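Local coordinates for protein tRNA (cytosine(38)-C(5))-methyltransferase (Schizosaccharomyces pombe, PDB 6FDF) that methylates carbon 5 of cytosine 38 in the anticodon loop of tRNA(Asp), and less strongly of tRNA(Glu), using S-adenosyl-L-methionine, at residues C240-G245 / R279-R284; E263-Q268 / M274-R279. All blocks are in the same frame, centred on the assembly; numbering follows the deposited sequence. Where two conformers were deposited one is given.

Contact 1: C240-G245 / R279-R284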
loop_
_atom_site.group_PDB
_atom_site.type_symbol
_atom_site.label_atom_id
_atom_site.label_comp_id
_atom_site.label_asym_id
_atom_site.label_seq_id
_atom_site.Cartn_x
_atom_site.Cartn_y
_atom_site.Cartn_z
ATOM N N CYS A 240 14.319 3.307 -2.791
ATOM C CA CYS A 240 14.055 2.238 -1.843
ATOM C C CYS A 240 12.647 2.338 -1.263
ATOM O O CYS A 240 11.921 3.322 -1.440
ATOM C CB CYS A 240 15.102 2.240 -0.733
ATOM S SG CYS A 240 16.729 1.647 -1.293
ATOM N N CYS A 241 12.262 1.281 -0.562
ATOM C CA CYS A 241 10.919 1.195 -0.012
ATOM C C CYS A 241 10.723 2.226 1.095
ATOM O O CYS A 241 11.562 2.355 1.992
ATOM C CB CYS A 241 10.685 -0.219 0.507
ATOM S SG CYS A 241 9.037 -0.512 1.096
ATOM N N PHE A 242 9.612 2.961 1.026
ATOM C CA PHE A 242 9.251 3.912 2.072
ATOM C C PHE A 242 8.533 3.203 3.212
ATOM O O PHE A 242 7.658 2.361 2.980
ATOM C CB PHE A 242 8.336 5.007 1.520
ATOM C CG PHE A 242 9.000 5.917 0.527
ATOM C CD1 PHE A 242 9.913 6.872 0.941
ATOM C CD2 PHE A 242 8.684 5.834 -0.825
ATOM C CE1 PHE A 242 10.525 7.719 0.020
ATOM C CE2 PHE A 242 9.279 6.677 -1.744
ATOM C CZ PHE A 242 10.206 7.621 -1.323
ATOM N N THR A 243 8.879 3.569 4.447
ATOM C CA THR A 243 8.222 3.012 5.629
ATOM C C THR A 243 7.788 4.128 6.569
ATOM O O THR A 243 8.092 5.308 6.367
ATOM C CB THR A 243 9.134 2.053 6.401
ATOM O OG1 THR A 243 10.093 2.812 7.151
ATOM C CG2 THR A 243 9.855 1.095 5.461
ATOM N N ARG A 244 7.106 3.712 7.642
ATOM C CA ARG A 244 6.704 4.611 8.717
ATOM C C ARG A 244 7.882 5.316 9.377
ATOM O O ARG A 244 7.696 6.375 9.989
ATOM C CB ARG A 244 5.927 3.805 9.762
ATOM C CG ARG A 244 5.337 4.617 10.891
ATOM C CD ARG A 244 4.417 3.749 11.717
ATOM N NE ARG A 244 3.837 4.489 12.831
ATOM C CZ ARG A 244 2.749 4.104 13.485
ATOM N NH1 ARG A 244 2.290 4.834 14.489
ATOM N NH2 ARG A 244 2.119 2.993 13.126
ATOM N N GLY A 245 9.087 4.770 9.263
ATOM C CA GLY A 245 10.264 5.383 9.840
ATOM C C GLY A 245 10.873 6.511 9.036
ATOM O O GLY A 245 11.827 7.141 9.496
ATOM N N ARG A 279 17.940 16.011 0.472
ATOM C CA ARG A 279 16.648 16.263 1.088
ATOM C C ARG A 279 15.816 14.989 1.085
ATOM O O ARG A 279 16.033 14.087 0.271
ATOM C CB ARG A 279 15.877 17.384 0.370
ATOM C CG ARG A 279 15.366 17.040 -1.034
ATOM C CD ARG A 279 14.403 18.140 -1.498
ATOM N NE ARG A 279 13.950 18.027 -2.886
ATOM C CZ ARG A 279 12.899 17.306 -3.274
ATOM N NH1 ARG A 279 12.206 16.599 -2.385
ATOM N NH2 ARG A 279 12.543 17.281 -4.555
ATOM N N TYR A 280 14.856 14.922 2.009
ATOM C CA TYR A 280 13.834 13.889 1.943
ATOM C C TYR A 280 12.897 14.167 0.773
ATOM O O TYR A 280 12.714 15.314 0.360
ATOM C CB TYR A 280 13.035 13.838 3.252
ATOM C CG TYR A 280 13.900 13.553 4.458
ATOM C CD1 TYR A 280 14.395 12.272 4.689
ATOM C CD2 TYR A 280 14.223 14.557 5.365
ATOM C CE1 TYR A 280 15.199 12.000 5.784
ATOM C CE2 TYR A 280 15.023 14.294 6.468
ATOM C CZ TYR A 280 15.503 13.012 6.674
ATOM O OH TYR A 280 16.302 12.742 7.767
ATOM N N PHE A 281 12.309 13.105 0.227
ATOM C CA PHE A 281 11.151 13.293 -0.635
ATOM C C PHE A 281 10.031 13.935 0.169
ATOM O O PHE A 281 9.849 13.634 1.351
ATOM C CB PHE A 281 10.684 11.956 -1.218
ATOM C CG PHE A 281 11.635 11.374 -2.224
ATOM C CD1 PHE A 281 11.649 11.836 -3.531
ATOM C CD2 PHE A 281 12.512 10.364 -1.867
ATOM C CE1 PHE A 281 12.526 11.303 -4.460
ATOM C CE2 PHE A 281 13.390 9.829 -2.794
ATOM C CZ PHE A 281 13.396 10.301 -4.092
ATOM N N THR A 282 9.290 14.837 -0.469
ATOM C CA THR A 282 8.111 15.392 0.178
ATOM C C THR A 282 7.016 14.333 0.244
ATOM O O THR A 282 7.040 13.337 -0.483
ATOM C CB THR A 282 7.606 16.620 -0.578
ATOM O OG1 THR A 282 6.967 16.195 -1.789
ATOM C CG2 THR A 282 8.758 17.558 -0.916
ATOM N N ALA A 283 6.034 14.554 1.124
ATOM C CA ALA A 283 4.929 13.601 1.203
ATOM C C ALA A 283 4.159 13.540 -0.110
ATOM O O ALA A 283 3.679 12.466 -0.493
ATOM C CB ALA A 283 3.990 13.952 2.357
ATOM N N ARG A 284 4.056 14.667 -0.822
ATOM C CA ARG A 284 3.425 14.653 -2.139
ATOM C C ARG A 284 4.197 13.769 -3.111
ATOM O O ARG A 284 3.600 13.029 -3.901
ATOM C CB ARG A 284 3.315 16.076 -2.689
ATOM C CG ARG A 284 2.873 16.126 -4.148
ATOM C CD ARG A 284 1.439 15.634 -4.290
ATOM N NE ARG A 284 0.497 16.463 -3.552
ATOM C CZ ARG A 284 -0.757 16.109 -3.293
ATOM N NH1 ARG A 284 -1.212 14.937 -3.718
ATOM N NH2 ARG A 284 -1.554 16.928 -2.618
#

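Contact 2: E263-Q268 / M274-R279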
loop_
_atom_site.group_PDB
_atom_site.type_symbol
_atom_site.label_atom_id
_atom_site.label_comp_id
_atom_site.label_asym_id
_atom_site.label_seq_id
_atom_site.Cartn_x
_atom_site.Cartn_y
_atom_site.Cartn_z
ATOM N N GLU A 263 28.726 14.219 -9.831
ATOM C CA GLU A 263 28.599 12.908 -10.456
ATOM C C GLU A 263 29.042 11.791 -9.517
ATOM O O GLU A 263 28.428 10.717 -9.495
ATOM C CB GLU A 263 29.402 12.864 -11.759
ATOM C CG GLU A 263 28.979 13.909 -12.781
ATOM C CD GLU A 263 29.764 13.816 -14.077
ATOM O OE1 GLU A 263 30.205 12.701 -14.427
ATOM O OE2 GLU A 263 29.939 14.856 -14.744
ATOM N N ASN A 264 30.085 12.029 -8.722
ATOM C CA ASN A 264 30.666 11.002 -7.856
ATOM C C ASN A 264 30.159 11.272 -6.439
ATOM O O ASN A 264 30.771 12.017 -5.671
ATOM C CB ASN A 264 32.194 11.006 -7.923
ATOM C CG ASN A 264 32.814 9.778 -7.271
ATOM O OD1 ASN A 264 32.251 9.196 -6.340
ATOM N ND2 ASN A 264 33.987 9.381 -7.756
ATOM N N THR A 265 29.030 10.644 -6.104
ATOM C CA THR A 265 28.345 10.947 -4.849
ATOM C C THR A 265 29.170 10.500 -3.648
ATOM O O THR A 265 29.324 11.257 -2.680
ATOM C CB THR A 265 26.970 10.282 -4.837
ATOM O OG1 THR A 265 26.168 10.832 -5.889
ATOM C CG2 THR A 265 26.257 10.495 -3.491
ATOM N N HIS A 266 29.727 9.285 -3.701
ATOM C CA HIS A 266 30.503 8.782 -2.570
ATOM C C HIS A 266 31.739 9.634 -2.323
ATOM O O HIS A 266 32.074 9.934 -1.172
ATOM C CB HIS A 266 30.909 7.327 -2.796
ATOM C CG HIS A 266 31.772 6.776 -1.703
ATOM N ND1 HIS A 266 33.109 6.495 -1.878
ATOM C CD2 HIS A 266 31.491 6.476 -0.412
ATOM C CE1 HIS A 266 33.614 6.036 -0.747
ATOM N NE2 HIS A 266 32.652 6.014 0.160
ATOM N N GLU A 267 32.446 10.015 -3.394
ATOM C CA GLU A 267 33.624 10.854 -3.236
ATOM C C GLU A 267 33.263 12.193 -2.609
ATOM O O GLU A 267 33.951 12.664 -1.694
ATOM C CB GLU A 267 34.296 11.055 -4.595
ATOM C CG GLU A 267 35.643 11.735 -4.563
ATOM C CD GLU A 267 36.233 11.877 -5.956
ATOM O OE1 GLU A 267 35.695 12.688 -6.741
ATOM O OE2 GLU A 267 37.226 11.184 -6.265
ATOM N N GLN A 268 32.185 12.822 -3.081
ATOM C CA GLN A 268 31.792 14.104 -2.510
ATOM C C GLN A 268 31.299 13.944 -1.076
ATOM O O GLN A 268 31.468 14.856 -0.259
ATOM C CB GLN A 268 30.711 14.759 -3.375
ATOM C CG GLN A 268 30.203 16.089 -2.836
ATOM C CD GLN A 268 31.312 17.112 -2.630
ATOM O OE1 GLN A 268 31.300 17.867 -1.658
ATOM N NE2 GLN A 268 32.262 17.160 -3.559
ATOM N N MET A 274 27.375 17.874 3.204
ATOM C CA MET A 274 26.319 18.878 3.130
ATOM C C MET A 274 26.235 19.525 1.754
ATOM O O MET A 274 25.186 20.076 1.405
ATOM C CB MET A 274 26.523 19.951 4.202
ATOM C CG MET A 274 26.489 19.414 5.622
ATOM S SD MET A 274 25.059 18.358 5.908
ATOM C CE MET A 274 23.748 19.577 5.894
ATOM N N ALA A 275 27.308 19.470 0.964
ATOM C CA ALA A 275 27.297 20.059 -0.368
ATOM C C ALA A 275 26.518 19.223 -1.374
ATOM O O ALA A 275 26.284 19.686 -2.497
ATOM C CB ALA A 275 28.728 20.257 -0.869
ATOM N N LEU A 276 26.114 18.010 -1.000
ATOM C CA LEU A 276 25.258 17.194 -1.846
ATOM C C LEU A 276 23.820 17.686 -1.874
ATOM O O LEU A 276 23.045 17.212 -2.713
ATOM C CB LEU A 276 25.281 15.739 -1.375
ATOM C CG LEU A 276 26.593 15.000 -1.636
ATOM C CD1 LEU A 276 26.612 13.675 -0.885
ATOM C CD2 LEU A 276 26.791 14.786 -3.132
ATOM N N GLN A 277 23.450 18.609 -0.983
ATOM C CA GLN A 277 22.098 19.167 -0.940
ATOM C C GLN A 277 21.063 18.049 -0.864
ATOM O O GLN A 277 20.141 17.958 -1.678
ATOM C CB GLN A 277 21.840 20.076 -2.145
ATOM C CG GLN A 277 22.871 21.172 -2.337
ATOM C CD GLN A 277 22.568 22.041 -3.544
ATOM O OE1 GLN A 277 23.382 22.156 -4.460
ATOM N NE2 GLN A 277 21.388 22.649 -3.555
ATOM N N LEU A 278 21.230 17.186 0.137
ATOM C CA LEU A 278 20.360 16.032 0.308
ATOM C C LEU A 278 19.076 16.449 1.008
ATOM O O LEU A 278 19.117 17.141 2.032
ATOM C CB LEU A 278 21.075 14.957 1.125
ATOM C CG LEU A 278 22.344 14.402 0.481
ATOM C CD1 LEU A 278 23.253 13.771 1.531
ATOM C CD2 LEU A 278 21.979 13.385 -0.578
ATOM N N ARG A 279 17.940 16.011 0.472
ATOM C CA ARG A 279 16.648 16.263 1.088
ATOM C C ARG A 279 15.816 14.989 1.085
ATOM O O ARG A 279 16.033 14.087 0.271
ATOM C CB ARG A 279 15.877 17.384 0.370
ATOM C CG ARG A 279 15.366 17.040 -1.034
ATOM C CD ARG A 279 14.403 18.140 -1.498
ATOM N NE ARG A 279 13.950 18.027 -2.886
ATOM C CZ ARG A 279 12.899 17.306 -3.274
ATOM N NH1 ARG A 279 12.206 16.599 -2.385
ATOM N NH2 ARG A 279 12.543 17.281 -4.555
#

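Contact 1: C240-G245 / R279-R284
Phe242 drives the edge of its ring against Phe281, and this one pair of buried aromatics makes the whole contact. Along 279-284, Arg279 turns its guanidinium back on the chain that follows: NH1 donates to Tyr280 O at 3.1 Å, the oxygen sitting a little out of the guanidinium plane, and also meets Glu285 in a salt bridge. Phe281 comes next. Its CD2 lies near the plane of the Phe242 ring, 3.6 Å from CZ of Phe242, and the two ring planes stand at 89°. In each phenylalanine CG is anti to the carbonyl carbon (chi1 -67° in Phe242, -70° in Phe281), which sends both rings into the space between the segments. Flat, apolar side chains suit this buried seam in the smaller region of the C5-methyltransferase fold, probably its target-recognition part as in relatives, where a loop between two sheet strands meets helix 283-289; Val286 touches both rings. With an alanine in place of Phe281, Phe242 would probably lose one of its aromatic neighbours, and a gap would be likely to open beside Val286. Thr282, a short hydroxyl residue suited to the N-cap, caps a backbone N in the helix's first turn; its OG1 is also hydrogen-bonded to Glu207.

Contact 2: E263-Q268 / M274-R279
Leu276 has CG anti to its carbonyl carbon (chi1 -71°), whereas Gln268 has CG anti to the backbone N (chi1 178°) and then bends at chi2 (57°); together these torsions lay CD2 of the leucine along CB and CG of the glutamine. The two chains slide past each other in opposite directions, and methyl meets methylene. Leu276 CD2 rests 3.7 Å from Gln268 CG and 3.9 Å from Gln268 CB. The aliphatic part of the glutamine thus serves as a greasy flank, which lets a residue with a polar end sit at this partly exposed position on helix 265-272.

The other branch of Leu276 serves Thr265, one helical turn earlier. CD1 lies 4.1 Å from Thr265 CG2, with the two side chains crossing at about a right angle, and it is equally far from Thr265 O. Threonine fits here because its two branches do different work: the methyl faces the leucine, while OG1 is hydrogen-bonded to Gln258, next to the packing surface. Forked leucine, in turn, can cover two helix residues at once. Ala275, whose CB points toward the helix, borders the end of Gln268 with a small methyl group.

At the start of the helix, Asn264 is the N-cap. Its OD1 accepts from Glu267 N at 3.1 Å, the N-H pointing fairly straight at it but arriving from above the carbonyl plane.

No hydrogen bond joins the two segments; the packing is van der Waals contact, mostly between apolar groups. After Gln277, whose left-handed backbone turns the chain, it enters strand 278-279, antiparallel to strand 256-258. The N-capped helix thus packs on the connection to an edge strand of the three-stranded mixed sheet in the smaller region of this C5-methyltransferase, away from the bound S-adenosyl-L-homocysteine.

The centres of the two contacts lie about 19 Å apart, and contact 2 is nested along the sequence within the loop that contact 1 closes. Arg279 belongs to both: it ends strand 278-279, reached from contact 2, and starts the short passage to helix 283-289, where contact 1 lies. Contact 2 sits far out, its centre about 31 Å from the chain's centre, beside the small three-stranded sheet; contact 1 is nearer, about 13 Å from it, with the side chain of Phe242 about 13 Å from the bound S-adenosyl-L-homocysteine. Contact 2 thus packs an outer part of the smaller region, probably concerned with tRNA recognition, while contact 1 joins loop 240-245 to the approach to helix 283-289, closer to the cofactor.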